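Local structure of kallikrein-10 (Homo sapiens, 5LPE) at residues S149-L154 with I172-D177; L197-W203 with A215-C221; L50-V54 with Q66-T70. The protein is a secreted, zymogen-like serine peptidase of the kallikrein subfamily that is inhibited by zinc and has a tumour-suppressor role in breast and prostate cancer. All coordinates share one frame; numbering follows the deposited sequence.

Contact 1. Residues S149-L154 with I172-D177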
ATOM      1  N   SER A 149     -11.061  -3.662   6.122  1.00 30.26           N
ATOM      2  CA  SER A 149     -11.702  -2.552   6.814  1.00 31.39           C
ATOM      3  C   SER A 149     -12.023  -1.490   5.776  1.00 31.10           C
ATOM      4  O   SER A 149     -11.176  -1.164   4.934  1.00 29.12           O
ATOM      5  CB  SER A 149     -10.810  -1.951   7.903  1.00 27.09           C
ATOM      6  OG  SER A 149     -10.077  -2.941   8.601  1.00 33.83           O
ATOM      7  N   SER A 150     -13.246  -0.976   5.819  1.00 29.67           N
ATOM      8  CA  SER A 150     -13.638   0.088   4.917  1.00 28.00           C
ATOM      9  C   SER A 150     -13.134   1.418   5.446  1.00 26.59           C
ATOM     10  O   SER A 150     -12.931   1.611   6.645  1.00 27.57           O
ATOM     11  CB  SER A 150     -15.157   0.107   4.717  1.00 25.57           C
ATOM     12  OG  SER A 150     -15.807   0.097   5.970  1.00 34.35           O
ATOM     13  N   ILE A 151     -12.882   2.332   4.529  1.00 23.43           N
ATOM     14  CA  ILE A 151     -12.191   3.565   4.869  1.00 30.42           C
ATOM     15  C   ILE A 151     -12.821   4.670   4.056  1.00 27.72           C
ATOM     16  O   ILE A 151     -13.257   4.451   2.922  1.00 26.77           O
ATOM     17  CB  ILE A 151     -10.654   3.434   4.627  1.00 28.86           C
ATOM     18  CG1 ILE A 151      -9.867   3.862   5.863  1.00 27.50           C
ATOM     19  CG2 ILE A 151     -10.237   4.245   3.439  1.00 25.88           C
ATOM     20  CD1 ILE A 151      -8.448   3.330   5.926  1.00 24.08           C
ATOM     21  N   THR A 152     -12.830   5.859   4.638  1.00 25.95           N
ATOM     22  CA  THR A 152     -13.454   7.030   4.038  1.00 26.45           C
ATOM     23  C   THR A 152     -12.390   8.047   3.691  1.00 23.72           C
ATOM     24  O   THR A 152     -11.659   8.496   4.570  1.00 28.66           O
ATOM     25  CB  THR A 152     -14.493   7.652   4.981  1.00 30.29           C
ATOM     26  OG1 THR A 152     -15.478   6.659   5.327  1.00 34.55           O
ATOM     27  CG2 THR A 152     -15.160   8.850   4.334  1.00 24.15           C
ATOM     28  N   ILE A 153     -12.290   8.401   2.416  1.00 24.33           N
ATOM     29  CA  ILE A 153     -11.335   9.436   2.051  1.00 31.77           C
ATOM     30  C   ILE A 153     -11.763  10.726   2.734  1.00 27.34           C
ATOM     31  O   ILE A 153     -12.914  11.155   2.621  1.00 29.11           O
ATOM     32  CB  ILE A 153     -11.249   9.614   0.527  1.00 27.41           C
ATOM     33  CG1 ILE A 153     -10.905   8.304  -0.186  1.00 22.57           C
ATOM     34  CG2 ILE A 153     -10.234  10.703   0.192  1.00 24.27           C
ATOM     35  CD1 ILE A 153      -9.543   7.780   0.119  1.00 23.04           C
ATOM     36  N   LEU A 154     -10.853  11.325   3.472  1.00 29.25           N
ATOM     37  CA  LEU A 154     -11.073  12.628   4.060  1.00 30.38           C
ATOM     38  C   LEU A 154     -10.464  13.677   3.151  1.00 38.24           C
ATOM     39  O   LEU A 154      -9.799  13.373   2.159  1.00 41.63           O
ATOM     40  CB  LEU A 154     -10.472  12.702   5.461  1.00 29.05           C
ATOM     41  CG  LEU A 154     -10.937  11.621   6.432  1.00 33.72           C
ATOM     42  CD1 LEU A 154     -10.321  11.874   7.802  1.00 29.99           C
ATOM     43  CD2 LEU A 154     -12.464  11.581   6.497  1.00 28.55           C
ATOM     44  N   ILE A 172      -3.482  11.298   0.484  1.00 26.57           N
ATOM     45  CA  ILE A 172      -4.868  11.157   0.876  1.00 23.88           C
ATOM     46  C   ILE A 172      -4.865  10.617   2.295  1.00 24.26           C
ATOM     47  O   ILE A 172      -4.075   9.730   2.627  1.00 28.67           O
ATOM     48  CB  ILE A 172      -5.636  10.261  -0.106  1.00 24.68           C
ATOM     49  CG1 ILE A 172      -4.838   9.012  -0.359  1.00 24.39           C
ATOM     50  CG2 ILE A 172      -5.755  10.975  -1.440  1.00 28.14           C
ATOM     51  CD1 ILE A 172      -5.570   8.021  -1.180  1.00 26.05           C
ATOM     52  N   CYS A 173      -5.657  11.240   3.154  1.00 24.48           N
ATOM     53  CA  CYS A 173      -5.886  10.765   4.504  1.00 23.86           C
ATOM     54  C   CYS A 173      -7.139   9.915   4.525  1.00 23.72           C
ATOM     55  O   CYS A 173      -8.191  10.350   4.052  1.00 24.83           O
ATOM     56  CB  CYS A 173      -6.015  11.942   5.457  1.00 37.09           C
ATOM     57  SG  CYS A 173      -4.375  12.532   5.820  1.00 63.30           S
ATOM     58  N   ALA A 174      -7.023   8.706   5.038  1.00 22.13           N
ATOM     59  CA  ALA A 174      -8.096   7.726   4.983  1.00 18.89           C
ATOM     60  C   ALA A 174      -8.680   7.570   6.378  1.00 24.25           C
ATOM     61  O   ALA A 174      -8.003   7.083   7.284  1.00 27.14           O
ATOM     62  CB  ALA A 174      -7.569   6.400   4.465  1.00 20.99           C
ATOM     63  N   GLY A 175      -9.916   8.025   6.571  1.00 29.20           N
ATOM     64  CA  GLY A 175     -10.582   7.825   7.847  1.00 28.60           C
ATOM     65  C   GLY A 175     -11.072   6.400   7.996  1.00 28.46           C
ATOM     66  O   GLY A 175     -11.797   5.889   7.138  1.00 35.63           O
ATOM     67  N   LEU A 176     -10.724   5.777   9.112  1.00 28.52           N
ATOM     68  CA  LEU A 176     -11.157   4.431   9.463  1.00 23.79           C
ATOM     69  C   LEU A 176     -12.373   4.537  10.358  1.00 27.80           C
ATOM     70  O   LEU A 176     -12.459   5.445  11.180  1.00 36.60           O
ATOM     71  CB  LEU A 176     -10.052   3.686  10.203  1.00 31.09           C
ATOM     72  CG  LEU A 176     -10.001   2.168  10.229  1.00 31.44           C
ATOM     73  CD1 LEU A 176      -9.959   1.631   8.826  1.00 29.87           C
ATOM     74  CD2 LEU A 176      -8.747   1.750  10.979  1.00 37.29           C
ATOM     75  N   ASP A 177     -13.315   3.624  10.218  1.00 29.95           N
ATOM     76  CA  ASP A 177     -14.509   3.764  11.031  1.00 30.91           C
ATOM     77  C   ASP A 177     -14.201   3.447  12.496  1.00 36.16           C
ATOM     78  O   ASP A 177     -13.282   2.682  12.812  1.00 34.63           O
ATOM     79  CB  ASP A 177     -15.633   2.899  10.465  1.00 34.38           C
ATOM     80  CG  ASP A 177     -15.893   3.198   8.986  1.00 45.88           C
ATOM     81  OD1 ASP A 177     -15.367   4.230   8.480  1.00 34.93           O
ATOM     82  OD2 ASP A 177     -16.612   2.405   8.330  1.00 50.84           O
TER
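Thr152 N donates to Gly175 O over 2.7 Å, with an N-H...O angle of 170° and the donor in the carbonyl plane. The return bond, Gly175 N to Thr152 O, is equally short at 2.7 Å but more bent, and its donor is tilted from the plane of the Thr152 carbonyl. These two bonds define an antiparallel hydrogen-bonded pair. Two residues along, Leu154 N reaches Cys173 O at 2.9 Å, almost in line with that C=O bond. The Leu154 side chain reaches on to Gly175: with CG beside its own backbone N (chi1 -55°), it lies beside that residue, CG 3.7 Å from Gly175 N.

On the face carrying Ile151, Ile153 and Ala174, the contacts are apolar. Ile151 straddles the Ala174 methyl, with CD1 at 3.5 Å and CG2 at 3.6 Å from Ala174 CB, and its CD1 also meets Leu176 CD1 at 3.7 Å. An alanine in place of Ile151 would remove both branches that flank the Ala174 methyl, which would probably open a gap there and leave Leu176 CD1 without one of its apolar neighbours. Leu191 of strand 190-193 packs on Ile151, Ile153, Ile172 and Ala174, so this face is turned to the barrel interior. At the margin, Ser150 OG makes a weak hydrogen bond to Asp177 OD2.

The Cys173-Cys159 disulfide ties strand 171-176 to helix 159-162, and Ser149, Ile151 and Ile153 bond onward to the 124-129 region: neighbouring antiparallel strands in the second beta barrel of the chymotrypsin fold.

Contact 2. Residues L197-W203 with A215-C221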
ATOM      1  N   LEU A 197      -6.198   1.126  -7.152  1.00 28.66           N
ATOM      2  CA  LEU A 197      -5.184   1.423  -6.152  1.00 23.23           C
ATOM      3  C   LEU A 197      -5.088   2.935  -6.060  1.00 24.04           C
ATOM      4  O   LEU A 197      -4.556   3.577  -6.964  1.00 28.12           O
ATOM      5  CB  LEU A 197      -3.842   0.839  -6.572  1.00 26.79           C
ATOM      6  CG  LEU A 197      -2.638   1.110  -5.691  1.00 21.07           C
ATOM      7  CD1 LEU A 197      -2.632   0.127  -4.525  1.00 21.86           C
ATOM      8  CD2 LEU A 197      -1.439   0.952  -6.558  1.00 13.04           C
ATOM      9  N   GLN A 198      -5.620   3.513  -4.994  1.00 20.83           N
ATOM     10  CA  GLN A 198      -5.476   4.945  -4.842  1.00 22.40           C
ATOM     11  C   GLN A 198      -4.336   5.366  -3.907  1.00 22.97           C
ATOM     12  O   GLN A 198      -3.913   6.525  -3.967  1.00 19.22           O
ATOM     13  CB  GLN A 198      -6.818   5.538  -4.388  1.00 25.13           C
ATOM     14  CG  GLN A 198      -7.927   5.450  -5.464  1.00 22.34           C
ATOM     15  CD  GLN A 198      -7.702   6.407  -6.630  1.00 24.03           C
ATOM     16  OE1 GLN A 198      -6.928   7.359  -6.530  1.00 29.11           O
ATOM     17  NE2 GLN A 198      -8.367   6.151  -7.738  1.00 23.11           N
ATOM     18  N   GLY A 199      -3.767   4.465  -3.105  1.00 18.96           N
ATOM     19  CA  GLY A 199      -2.788   4.913  -2.134  1.00 18.27           C
ATOM     20  C   GLY A 199      -1.902   3.817  -1.591  1.00 18.73           C
ATOM     21  O   GLY A 199      -2.317   2.662  -1.468  1.00 23.54           O
ATOM     22  N   ILE A 200      -0.692   4.203  -1.198  1.00 15.33           N
ATOM     23  CA  ILE A 200       0.217   3.353  -0.434  1.00 14.78           C
ATOM     24  C   ILE A 200       0.449   3.993   0.930  1.00 18.23           C
ATOM     25  O   ILE A 200       0.760   5.183   1.017  1.00 20.42           O
ATOM     26  CB  ILE A 200       1.548   3.137  -1.176  1.00 18.67           C
ATOM     27  CG1 ILE A 200       1.295   2.395  -2.494  1.00 20.71           C
ATOM     28  CG2 ILE A 200       2.530   2.382  -0.281  1.00 24.46           C
ATOM     29  CD1 ILE A 200       1.019   0.948  -2.320  1.00 17.11           C
ATOM     30  N   LEU A 201       0.287   3.203   1.989  1.00 16.70           N
ATOM     31  CA  LEU A 201       0.350   3.711   3.356  1.00 21.26           C
ATOM     32  C   LEU A 201       1.724   4.280   3.672  1.00 21.94           C
ATOM     33  O   LEU A 201       2.735   3.583   3.564  1.00 21.53           O
ATOM     34  CB  LEU A 201       0.006   2.588   4.327  1.00 20.43           C
ATOM     35  CG  LEU A 201       0.008   2.903   5.808  1.00 22.46           C
ATOM     36  CD1 LEU A 201      -0.919   4.059   6.124  1.00 23.30           C
ATOM     37  CD2 LEU A 201      -0.414   1.651   6.514  1.00 27.96           C
ATOM     38  N   SER A 202       1.752   5.547   4.081  1.00 21.52           N
ATOM     39  CA  SER A 202       3.003   6.227   4.398  1.00 26.42           C
ATOM     40  C   SER A 202       3.231   6.281   5.906  1.00 26.78           C
ATOM     41  O   SER A 202       4.202   5.696   6.390  1.00 29.06           O
ATOM     42  CB  SER A 202       3.043   7.635   3.782  1.00 26.96           C
ATOM     43  OG  SER A 202       4.345   8.205   3.831  1.00 31.11           O
ATOM     44  N   TRP A 203       2.368   6.982   6.649  1.00 26.69           N
ATOM     45  CA  TRP A 203       2.432   7.036   8.109  1.00 25.59           C
ATOM     46  C   TRP A 203       1.027   7.286   8.644  1.00 23.69           C
ATOM     47  O   TRP A 203       0.058   7.310   7.889  1.00 21.93           O
ATOM     48  CB  TRP A 203       3.411   8.110   8.596  1.00 23.78           C
ATOM     49  CG  TRP A 203       3.210   9.426   7.908  1.00 29.22           C
ATOM     50  CD1 TRP A 203       3.683   9.801   6.670  1.00 26.76           C
ATOM     51  CD2 TRP A 203       2.478  10.544   8.406  1.00 27.93           C
ATOM     52  NE1 TRP A 203       3.288  11.083   6.381  1.00 25.24           N
ATOM     53  CE2 TRP A 203       2.546  11.559   7.428  1.00 20.79           C
ATOM     54  CE3 TRP A 203       1.769  10.784   9.584  1.00 25.24           C
ATOM     55  CZ2 TRP A 203       1.938  12.774   7.591  1.00 22.13           C
ATOM     56  CZ3 TRP A 203       1.166  11.990   9.742  1.00 24.44           C
ATOM     57  CH2 TRP A 203       1.255  12.980   8.753  1.00 27.96           C
ATOM     58  N   ALA A 215      -5.024   7.717   8.766  1.00 23.08           N
ATOM     59  CA  ALA A 215      -3.699   7.409   8.269  1.00 23.33           C
ATOM     60  C   ALA A 215      -3.398   8.262   7.051  1.00 22.30           C
ATOM     61  O   ALA A 215      -4.276   8.891   6.467  1.00 24.97           O
ATOM     62  CB  ALA A 215      -3.580   5.927   7.908  1.00 23.24           C
ATOM     63  N   VAL A 216      -2.149   8.198   6.612  1.00 21.16           N
ATOM     64  CA  VAL A 216      -1.643   9.064   5.563  1.00 19.48           C
ATOM     65  C   VAL A 216      -1.100   8.160   4.470  1.00 20.75           C
ATOM     66  O   VAL A 216      -0.122   7.431   4.682  1.00 16.42           O
ATOM     67  CB  VAL A 216      -0.576  10.039   6.076  1.00 21.36           C
ATOM     68  CG1 VAL A 216       0.050  10.811   4.910  1.00 21.32           C
ATOM     69  CG2 VAL A 216      -1.186  10.995   7.069  1.00 22.54           C
ATOM     70  N   TYR A 217      -1.745   8.199   3.306  1.00 19.83           N
ATOM     71  CA  TYR A 217      -1.392   7.382   2.160  1.00 18.08           C
ATOM     72  C   TYR A 217      -0.816   8.261   1.060  1.00 22.47           C
ATOM     73  O   TYR A 217      -1.198   9.429   0.909  1.00 26.50           O
ATOM     74  CB  TYR A 217      -2.605   6.636   1.623  1.00 18.22           C
ATOM     75  CG  TYR A 217      -3.107   5.536   2.519  1.00 18.58           C
ATOM     76  CD1 TYR A 217      -3.899   5.815   3.630  1.00 15.79           C
ATOM     77  CD2 TYR A 217      -2.829   4.204   2.226  1.00 21.21           C
ATOM     78  CE1 TYR A 217      -4.369   4.798   4.443  1.00 18.26           C
ATOM     79  CE2 TYR A 217      -3.300   3.167   3.032  1.00 21.40           C
ATOM     80  CZ  TYR A 217      -4.071   3.468   4.143  1.00 24.50           C
ATOM     81  OH  TYR A 217      -4.536   2.439   4.959  1.00 26.13           O
ATOM     82  N   THR A 218       0.112   7.699   0.295  1.00 17.98           N
ATOM     83  CA  THR A 218       0.584   8.394  -0.887  1.00 21.19           C
ATOM     84  C   THR A 218      -0.510   8.353  -1.948  1.00 24.38           C
ATOM     85  O   THR A 218      -1.100   7.303  -2.195  1.00 25.87           O
ATOM     86  CB  THR A 218       1.874   7.764  -1.408  1.00 21.33           C
ATOM     87  OG1 THR A 218       2.843   7.721  -0.354  1.00 24.05           O
ATOM     88  CG2 THR A 218       2.437   8.596  -2.571  1.00 20.69           C
ATOM     89  N   GLN A 219      -0.805   9.492  -2.567  1.00 23.92           N
ATOM     90  CA  GLN A 219      -1.880   9.530  -3.548  1.00 20.00           C
ATOM     91  C   GLN A 219      -1.313   9.056  -4.882  1.00 24.45           C
ATOM     92  O   GLN A 219      -0.515   9.754  -5.508  1.00 23.99           O
ATOM     93  CB  GLN A 219      -2.431  10.947  -3.637  1.00 22.14           C
ATOM     94  CG  GLN A 219      -3.698  11.117  -4.409  1.00 31.12           C
ATOM     95  CD  GLN A 219      -4.160  12.550  -4.371  1.00 28.13           C
ATOM     96  OE1 GLN A 219      -3.377  13.454  -4.085  1.00 27.24           O
ATOM     97  NE2 GLN A 219      -5.429  12.765  -4.660  1.00 26.49           N
ATOM     98  N   ILE A 220      -1.765   7.889  -5.345  1.00 25.33           N
ATOM     99  CA  ILE A 220      -1.071   7.178  -6.421  1.00 21.04           C
ATOM    100  C   ILE A 220      -1.422   7.748  -7.802  1.00 22.52           C
ATOM    101  O   ILE A 220      -0.627   7.628  -8.738  1.00 22.69           O
ATOM    102  CB  ILE A 220      -1.368   5.665  -6.311  1.00 17.96           C
ATOM    103  CG1 ILE A 220      -0.939   5.130  -4.937  1.00 22.26           C
ATOM    104  CG2 ILE A 220      -0.634   4.856  -7.356  1.00 15.07           C
ATOM    105  CD1 ILE A 220       0.557   5.267  -4.603  1.00 18.91           C
ATOM    106  N   CYS A 221      -2.598   8.374  -7.952  1.00 25.24           N
ATOM    107  CA  CYS A 221      -3.028   9.034  -9.186  1.00 22.21           C
ATOM    108  C   CYS A 221      -2.203  10.264  -9.523  1.00 29.24           C
ATOM    109  O   CYS A 221      -2.413  10.841 -10.595  1.00 33.04           O
ATOM    110  CB  CYS A 221      -4.485   9.474  -9.090  1.00 26.98           C
ATOM    111  SG  CYS A 221      -4.735  10.828  -7.895  1.00 39.07           S
TER
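Val216 sets its methyls over one face of the Trp203 indole, and Leu201 CD1 lies over a face of the Tyr217 ring; these two CH-pi contacts sit on opposite faces of a beta hairpin in the C-terminal barrel of this chymotrypsin-like fold. Val216 CG2 stands 3.5 Å from the centroid of the six-membered ring of Trp203, only 8° off its normal, while Val216 CG1 comes to 3.6 Å from Trp203 NE1. The indole gets there because its CG is wedged between the backbone N and the carbonyl carbon (chi1 48°). Its ring also meets Tyr163 edge-to-face.

Leu201 CD1 lies 3.9 Å from the Tyr217 ring centroid, close to the normal, and Leu201 CB touches Tyr217 CE2 at 3.6 Å. The same CD1 also rests on the Ala215 methyl, so one branch serves both partners. Near the other end, Ile220 CD1 meets Ile200 CG1 at 3.6 Å, and Val32 of strand 26-35, in the other barrel, packs against Ile200.

With OG anti to the backbone N (chi1 -168°), the Ser202 hydroxyl is turned to Asp95 OD2, with which it hydrogen-bonds. Asp95 is a zinc ligand here and, by similarity, belongs to the charge relay system; the bond is consistent with Ser202 being a second-shell residue that positions it. Thr218 OG1 adds a weak hydrogen bond to Asp95 O.

The register slips by one residue between Leu201 and Trp203, a classic beta bulge in which Ser202 and Trp203 both face Val216. Val216 O accepts two amides in its carbonyl plane, Ser202 N at 2.7 Å and Trp203 N at 3.2 Å, while Val216 N donates to Trp203 O at 2.7 Å.

Contact 3. Residues L50-V54 with Q66-T70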
ATOM      1  N   LEU A  50      15.186  -7.168  -0.235  1.00 43.69           N
ATOM      2  CA  LEU A  50      13.843  -7.646   0.062  1.00 37.17           C
ATOM      3  C   LEU A  50      13.487  -8.842  -0.808  1.00 37.56           C
ATOM      4  O   LEU A  50      14.119  -9.105  -1.836  1.00 41.42           O
ATOM      5  CB  LEU A  50      12.798  -6.546  -0.153  1.00 31.67           C
ATOM      6  CG  LEU A  50      12.764  -5.390   0.837  1.00 34.06           C
ATOM      7  CD1 LEU A  50      11.559  -4.510   0.565  1.00 28.78           C
ATOM      8  CD2 LEU A  50      12.746  -5.910   2.263  1.00 36.72           C
ATOM      9  N   TRP A  51      12.450  -9.564  -0.387  1.00 34.37           N
ATOM     10  CA  TRP A  51      11.860 -10.596  -1.222  1.00 34.84           C
ATOM     11  C   TRP A  51      10.362 -10.663  -0.951  1.00 35.74           C
ATOM     12  O   TRP A  51       9.904 -10.396   0.162  1.00 37.87           O
ATOM     13  CB  TRP A  51      12.538 -11.958  -1.010  1.00 41.78           C
ATOM     14  CG  TRP A  51      12.549 -12.488   0.395  1.00 44.60           C
ATOM     15  CD1 TRP A  51      13.441 -12.175   1.383  1.00 41.51           C
ATOM     16  CD2 TRP A  51      11.650 -13.465   0.959  1.00 43.94           C
ATOM     17  NE1 TRP A  51      13.138 -12.877   2.533  1.00 42.68           N
ATOM     18  CE2 TRP A  51      12.051 -13.681   2.296  1.00 39.74           C
ATOM     19  CE3 TRP A  51      10.545 -14.168   0.467  1.00 41.44           C
ATOM     20  CZ2 TRP A  51      11.379 -14.565   3.149  1.00 37.22           C
ATOM     21  CZ3 TRP A  51       9.880 -15.054   1.324  1.00 46.71           C
ATOM     22  CH2 TRP A  51      10.301 -15.238   2.647  1.00 42.86           C
ATOM     23  N   ALA A  52       9.607 -11.040  -1.981  1.00 34.19           N
ATOM     24  CA  ALA A  52       8.170 -10.809  -2.054  1.00 34.49           C
ATOM     25  C   ALA A  52       7.414 -12.127  -2.123  1.00 40.25           C
ATOM     26  O   ALA A  52       7.617 -12.916  -3.055  1.00 34.13           O
ATOM     27  CB  ALA A  52       7.828  -9.952  -3.274  1.00 31.61           C
ATOM     28  N   ARG A  53       6.524 -12.348  -1.153  1.00 40.04           N
ATOM     29  CA  ARG A  53       5.550 -13.433  -1.202  1.00 36.86           C
ATOM     30  C   ARG A  53       4.244 -12.879  -1.756  1.00 33.87           C
ATOM     31  O   ARG A  53       3.650 -11.978  -1.160  1.00 36.35           O
ATOM     32  CB  ARG A  53       5.321 -14.046   0.177  1.00 36.45           C
ATOM     33  CG  ARG A  53       4.667 -15.423   0.090  1.00 50.74           C
ATOM     34  CD  ARG A  53       4.389 -16.068   1.441  1.00 47.87           C
ATOM     35  NE  ARG A  53       2.957 -16.282   1.622  1.00 49.07           N
ATOM     36  CZ  ARG A  53       2.167 -15.482   2.335  1.00 53.84           C
ATOM     37  NH1 ARG A  53       0.867 -15.748   2.438  1.00 56.59           N
ATOM     38  NH2 ARG A  53       2.678 -14.420   2.951  1.00 46.27           N
ATOM     39  N   VAL A  54       3.795 -13.410  -2.885  1.00 40.18           N
ATOM     40  CA  VAL A  54       2.627 -12.858  -3.566  1.00 46.04           C
ATOM     41  C   VAL A  54       1.461 -13.832  -3.478  1.00 42.52           C
ATOM     42  O   VAL A  54       1.642 -15.044  -3.368  1.00 42.61           O
ATOM     43  CB  VAL A  54       2.935 -12.504  -5.037  1.00 40.48           C
ATOM     44  CG1 VAL A  54       4.025 -11.455  -5.104  1.00 33.34           C
ATOM     45  CG2 VAL A  54       3.334 -13.736  -5.810  1.00 41.17           C
ATOM     46  N   GLN A  66       3.296 -18.065  -4.382  1.00 52.94           N
ATOM     47  CA  GLN A  66       4.421 -17.798  -5.241  1.00 51.22           C
ATOM     48  C   GLN A  66       5.407 -16.904  -4.580  1.00 50.36           C
ATOM     49  O   GLN A  66       5.082 -15.825  -4.164  1.00 44.76           O
ATOM     50  CB  GLN A  66       3.965 -17.255  -6.577  1.00 49.54           C
ATOM     51  CG  GLN A  66       3.021 -18.205  -7.260  1.00 52.13           C
ATOM     52  CD  GLN A  66       2.262 -17.643  -8.446  1.00 51.72           C
ATOM     53  OE1 GLN A  66       2.767 -16.846  -9.209  1.00 45.06           O
ATOM     54  NE2 GLN A  66       1.047 -18.120  -8.621  1.00 58.41           N
ATOM     55  N   LEU A  67       6.634 -17.376  -4.508  1.00 45.95           N
ATOM     56  CA  LEU A  67       7.688 -16.642  -3.893  1.00 45.27           C
ATOM     57  C   LEU A  67       8.557 -16.046  -4.929  1.00 43.92           C
ATOM     58  O   LEU A  67       8.883 -16.659  -5.903  1.00 39.71           O
ATOM     59  CB  LEU A  67       8.550 -17.556  -3.042  1.00 44.35           C
ATOM     60  CG  LEU A  67       7.962 -17.984  -1.721  1.00 52.20           C
ATOM     61  CD1 LEU A  67       8.975 -18.680  -0.848  1.00 47.99           C
ATOM     62  CD2 LEU A  67       7.438 -16.764  -1.026  1.00 50.33           C
ATOM     63  N   ARG A  68       8.948 -14.825  -4.702  1.00 37.80           N
ATOM     64  CA  ARG A  68       9.881 -14.204  -5.632  1.00 35.06           C
ATOM     65  C   ARG A  68      10.818 -13.332  -4.821  1.00 33.75           C
ATOM     66  O   ARG A  68      10.613 -13.095  -3.634  1.00 37.51           O
ATOM     67  CB  ARG A  68       9.196 -13.351  -6.710  1.00 27.84           C
ATOM     68  CG  ARG A  68       8.284 -14.094  -7.642  1.00 39.67           C
ATOM     69  CD  ARG A  68       9.028 -15.049  -8.546  1.00 34.47           C
ATOM     70  NE  ARG A  68       8.146 -15.483  -9.621  1.00 38.78           N
ATOM     71  CZ  ARG A  68       7.284 -16.488  -9.514  1.00 33.45           C
ATOM     72  NH1 ARG A  68       7.198 -17.166  -8.383  1.00 35.95           N
ATOM     73  NH2 ARG A  68       6.511 -16.813 -10.534  1.00 34.91           N
ATOM     74  N   ARG A  69      11.867 -12.863  -5.462  1.00 37.72           N
ATOM     75  CA  ARG A  69      12.744 -11.891  -4.848  1.00 36.04           C
ATOM     76  C   ARG A  69      12.907 -10.714  -5.762  1.00 34.39           C
ATOM     77  O   ARG A  69      12.621 -10.777  -6.956  1.00 39.42           O
ATOM     78  CB  ARG A  69      14.105 -12.455  -4.564  1.00 37.07           C
ATOM     79  CG  ARG A  69      13.975 -13.494  -3.609  1.00 46.27           C
ATOM     80  CD  ARG A  69      15.237 -14.129  -3.502  1.00 57.20           C
ATOM     81  NE  ARG A  69      15.139 -15.433  -4.095  1.00 57.85           N
ATOM     82  CZ  ARG A  69      15.918 -16.413  -3.703  1.00 55.59           C
ATOM     83  NH1 ARG A  69      15.783 -17.631  -4.221  1.00 59.15           N
ATOM     84  NH2 ARG A  69      16.714 -16.180  -2.659  1.00 50.99           N
ATOM     85  N   THR A  70      13.409  -9.646  -5.184  1.00 33.28           N
ATOM     86  CA  THR A  70      13.507  -8.402  -5.913  1.00 33.72           C
ATOM     87  C   THR A  70      14.944  -8.199  -6.381  1.00 32.99           C
ATOM     88  O   THR A  70      15.898  -8.706  -5.783  1.00 37.20           O
ATOM     89  CB  THR A  70      12.991  -7.239  -5.054  1.00 25.99           C
ATOM     90  OG1 THR A  70      13.776  -7.128  -3.875  1.00 24.68           O
ATOM     91  CG2 THR A  70      11.568  -7.528  -4.625  1.00 24.58           C
TER
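Residues 51-54 and 66-70 run antiparallel, their short axes 153° apart, in a continuous register that sets Trp51 against Arg69 and Val54 against Gln66. Ala52 and Arg68 form a hydrogen-bonded pair: Ala52 N to Arg68 O is 2.8 Å and Arg68 N to Ala52 O is 2.9 Å. Val54 N to Gln66 O, at 3.0 Å, is nearly straight (175°).

Leu67 CD2 sits at the edge of the Trp51 indole, in the ring plane and 3.8 Å from CZ3, the two side chains pointing the same way; Leu67 CD2 also packs on Arg53 CG, an aliphatic part of that chain. The indole is stacked on Phe22, and its NE1 bonds Gly24 O. Both strands belong to the N-terminal barrel of the chymotrypsin fold, in a hairpin whose other face, with Ala52 and Arg68, packs on Leu101 of strand 97-101. On that same face, Val54 CG2 touches Gln66 CB at 3.7 Å.

Thr70 OG1, set between its backbone N and carbonyl carbon (chi1 61°), donates to Leu50 O at 2.9 Å from above the carbonyl plane. Arg68 bends back at chi2; its NH1 donates to Leu67 O at 3.0 Å, that oxygen lying in the guanidinium plane, while NH2 bonds Pro104 O.

In the fold
From the N terminus, contact 3 comes first, pairing 50-54 with 66-70 and closing an 11-residue loop in the N-terminal barrel. Contact 1 follows, joining 149-154 to 172-177 around a 17-residue excursion that holds helix 159-162. Contact 2 is last and closes another 11-residue loop, between 197-203 and 215-221. All three are in series: none nests in or crosses another. Contacts 1 and 2 share the second barrel's sheet, where strands 171-176 and 215-219 are neighbours, joined by the probable hydrogen bonds Tyr217 N to Ile172 O and Ala174 N to Ala215 O. Contact 3 stands apart, about 11 Å from contact 2 between nearest atoms, across the chain's centre from contact 1.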